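Local atomic coordinates of diphosphomevalonate decarboxylase, putative (PDB entry 2HKE), a protein that probably catalyses the ATP-dependent decarboxylation of (R)-5-diphosphomevalonate to isopentenyl diphosphate, a precursor of isoprenoids and sterols. Residues Ala188-Ala193 against Lys354-Leu359. The protein carries 1 engineered substitution. Sequence-based numbering, arbitrary orientation.
Sequences AVLKGA and KPFEML
With chi1 at -56°, Phe356 carries CG anti to its own carbonyl carbon, and its ring comes to lie with one face against Ala188. The methyl CB of Ala188 sits almost exactly over the ring centre, 3.6 Å from the centroid of the Phe356 ring, a CH-pi contact in which a small residue lets the ring lie close to the backbone. Leu190, whose CG is likewise anti to the carbonyl carbon, runs alongside Phe356 and brings CD2 to the edge of the ring, 3.7 Å from Phe356 CD1.

Ala188 faces Leu359 as an antiparallel non-hydrogen-bonded pair, and two backbone hydrogen bonds through Val189 tie the two backbones together. Val189 N donates to Met358 O over 3.0 Å, nearly along the C=O axis. In return Glu357 N reaches Val189 O at 2.8 Å, approaching from above the carbonyl plane.

Val189, with CG1 anti to the backbone N, uses both branches: the unbranched Met358 lays its CG alongside Val189 CG2, 3.5 Å away, while Val189 CG1 rests against Glu357 CB. A beta-branched valine suits this buried position with its extended backbone. Toward solvent, the extended Lys191 chain crosses the bent Glu357 at about a right angle. Lys191 CE packs 3.3 Å from Glu357 OE2, but Lys191 NZ stays 4.5 Å from that oxygen, too far for a salt bridge, so any attraction is probably modest.

The pairing joins the central strand, 183-189, and its neighbour 358-363 in the C-terminal domain's mixed sheet. Strand 298-303 flanks the former and 325-327 the latter, while Met272 of helix 267-283 and Met315 of helix 307-317 pack on Phe356.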
ATOM      1  N   ALA A 188      -6.451   4.275  10.318  1.00 20.23           N
ATOM      2  CA  ALA A 188      -6.370   5.193  11.441  1.00 19.77           C
ATOM      3  C   ALA A 188      -4.940   5.750  11.478  1.00 20.20           C
ATOM      4  O   ALA A 188      -3.963   5.044  11.831  1.00 19.93           O
ATOM      5  CB  ALA A 188      -6.756   4.491  12.742  1.00 20.80           C
ATOM      6  N   VAL A 189      -4.807   6.968  10.974  1.00 19.79           N
ATOM      7  CA  VAL A 189      -3.547   7.639  10.925  1.00 20.70           C
ATOM      8  C   VAL A 189      -3.106   8.128  12.291  1.00 20.21           C
ATOM      9  O   VAL A 189      -3.838   8.843  12.965  1.00 19.92           O
ATOM     10  CB  VAL A 189      -3.560   8.751   9.851  1.00 20.20           C
ATOM     11  CG1 VAL A 189      -2.239   9.431   9.751  1.00 24.09           C
ATOM     12  CG2 VAL A 189      -3.979   8.113   8.527  1.00 22.91           C
ATOM     13  N   LEU A 190      -1.893   7.715  12.664  1.00 20.93           N
ATOM     14  CA  LEU A 190      -1.276   8.029  13.933  1.00 22.68           C
ATOM     15  C   LEU A 190       0.026   8.805  13.743  1.00 24.07           C
ATOM     16  O   LEU A 190       0.669   8.723  12.692  1.00 24.41           O
ATOM     17  CB  LEU A 190      -1.050   6.753  14.743  1.00 21.83           C
ATOM     18  CG  LEU A 190      -2.296   5.913  15.039  1.00 22.14           C
ATOM     19  CD1 LEU A 190      -1.962   4.483  15.490  1.00 18.88           C
ATOM     20  CD2 LEU A 190      -3.176   6.656  16.046  1.00 24.71           C
ATOM     21  N   LYS A 191       0.448   9.534  14.779  1.00 25.70           N
ATOM     22  CA  LYS A 191       1.706  10.260  14.684  1.00 27.68           C
ATOM     23  C   LYS A 191       2.816   9.234  14.612  1.00 27.26           C
ATOM     24  O   LYS A 191       2.760   8.205  15.263  1.00 29.58           O
ATOM     25  CB  LYS A 191       1.873  11.255  15.822  1.00 28.56           C
ATOM     26  CG  LYS A 191       1.000  12.487  15.665  1.00 31.30           C
ATOM     27  CD  LYS A 191       1.140  13.481  16.833  1.00 31.49           C
ATOM     28  CE  LYS A 191      -0.130  14.358  17.026  1.00 33.92           C
ATOM     29  NZ  LYS A 191      -0.063  15.121  18.340  1.00 38.60           N
ATOM     30  N   GLY A 192       3.839   9.504  13.816  1.00 29.31           N
ATOM     31  CA  GLY A 192       4.911   8.572  13.633  1.00 29.41           C
ATOM     32  C   GLY A 192       5.852   8.511  14.821  1.00 31.26           C
ATOM     33  O   GLY A 192       5.859   9.390  15.705  1.00 30.01           O
ATOM     34  N   ALA A 193       6.620   7.441  14.841  1.00 32.10           N
ATOM     35  CA  ALA A 193       7.626   7.218  15.837  1.00 33.53           C
ATOM     36  C   ALA A 193       8.798   8.119  15.507  1.00 34.83           C
ATOM     37  O   ALA A 193       8.873   8.713  14.435  1.00 34.54           O
ATOM     38  CB  ALA A 193       8.087   5.776  15.790  1.00 33.72           C
ATOM     39  N   LYS A 354      -6.960  10.463  22.623  1.00 27.33           N
ATOM     40  CA  LYS A 354      -6.495  11.459  21.670  1.00 26.68           C
ATOM     41  C   LYS A 354      -7.112  11.153  20.315  1.00 25.11           C
ATOM     42  O   LYS A 354      -7.504  10.026  20.051  1.00 23.55           O
ATOM     43  CB  LYS A 354      -4.977  11.462  21.575  1.00 27.16           C
ATOM     44  CG  LYS A 354      -4.420  10.129  21.003  1.00 28.16           C
ATOM     45  CD  LYS A 354      -2.944  10.026  21.080  1.00 30.59           C
ATOM     46  CE  LYS A 354      -2.454   9.668  22.468  1.00 32.47           C
ATOM     47  NZ  LYS A 354      -0.969   9.706  22.368  1.00 33.75           N
ATOM     48  N   PRO A 355      -7.217  12.158  19.455  1.00 24.30           N
ATOM     49  CA  PRO A 355      -7.756  11.885  18.129  1.00 23.91           C
ATOM     50  C   PRO A 355      -6.740  11.159  17.245  1.00 23.50           C
ATOM     51  O   PRO A 355      -5.518  11.302  17.415  1.00 23.01           O
ATOM     52  CB  PRO A 355      -7.987  13.284  17.549  1.00 23.89           C
ATOM     53  CG  PRO A 355      -7.032  14.150  18.279  1.00 24.69           C
ATOM     54  CD  PRO A 355      -6.865  13.574  19.642  1.00 25.25           C
ATOM     55  N   PHE A 356      -7.239  10.378  16.289  1.00 23.00           N
ATOM     56  CA  PHE A 356      -6.413  10.039  15.123  1.00 22.56           C
ATOM     57  C   PHE A 356      -6.074  11.315  14.371  1.00 23.12           C
ATOM     58  O   PHE A 356      -6.809  12.333  14.447  1.00 25.30           O
ATOM     59  CB  PHE A 356      -7.146   9.090  14.168  1.00 21.68           C
ATOM     60  CG  PHE A 356      -7.621   7.808  14.801  1.00 20.94           C
ATOM     61  CD1 PHE A 356      -6.789   7.055  15.631  1.00 21.59           C
ATOM     62  CD2 PHE A 356      -8.886   7.305  14.491  1.00 21.29           C
ATOM     63  CE1 PHE A 356      -7.223   5.869  16.199  1.00 22.16           C
ATOM     64  CE2 PHE A 356      -9.332   6.083  15.104  1.00 23.01           C
ATOM     65  CZ  PHE A 356      -8.476   5.381  15.911  1.00 22.79           C
ATOM     66  N   GLU A 357      -5.004  11.264  13.592  1.00 23.34           N
ATOM     67  CA  GLU A 357      -4.693  12.371  12.703  1.00 23.52           C
ATOM     68  C   GLU A 357      -5.786  12.431  11.631  1.00 23.59           C
ATOM     69  O   GLU A 357      -6.178  13.495  11.189  1.00 24.13           O
ATOM     70  CB  GLU A 357      -3.331  12.196  12.086  1.00 24.25           C
ATOM     71  CG  GLU A 357      -2.207  12.106  13.059  1.00 26.53           C
ATOM     72  CD  GLU A 357      -2.172  13.337  13.970  1.00 34.25           C
ATOM     73  OE1 GLU A 357      -1.825  14.431  13.453  1.00 37.74           O
ATOM     74  OE2 GLU A 357      -2.544  13.202  15.161  1.00 38.57           O
ATOM     75  N   MET A 358      -6.281  11.265  11.226  1.00 22.44           N
ATOM     76  CA  MET A 358      -7.391  11.174  10.304  1.00 24.18           C
ATOM     77  C   MET A 358      -7.820   9.735  10.286  1.00 21.92           C
ATOM     78  O   MET A 358      -7.086   8.864  10.733  1.00 21.12           O
ATOM     79  CB  MET A 358      -6.999  11.596   8.885  1.00 24.82           C
ATOM     80  CG  MET A 358      -6.516  10.499   7.993  1.00 30.64           C
ATOM     81  SD  MET A 358      -6.276  11.122   6.307  1.00 36.41           S
ATOM     82  CE  MET A 358      -4.947  12.116   6.812  1.00 27.54           C
ATOM     83  N   LEU A 359      -9.012   9.508   9.784  1.00 21.48           N
ATOM     84  CA  LEU A 359      -9.544   8.158   9.595  1.00 20.97           C
ATOM     85  C   LEU A 359     -10.076   8.014   8.189  1.00 21.70           C
ATOM     86  O   LEU A 359     -11.053   8.679   7.830  1.00 20.64           O
ATOM     87  CB  LEU A 359     -10.673   7.872  10.577  1.00 20.03           C
ATOM     88  CG  LEU A 359     -11.301   6.484  10.501  1.00 20.63           C
ATOM     89  CD1 LEU A 359     -10.271   5.409  10.850  1.00 19.66           C
ATOM     90  CD2 LEU A 359     -12.502   6.381  11.427  1.00 21.35           C
TER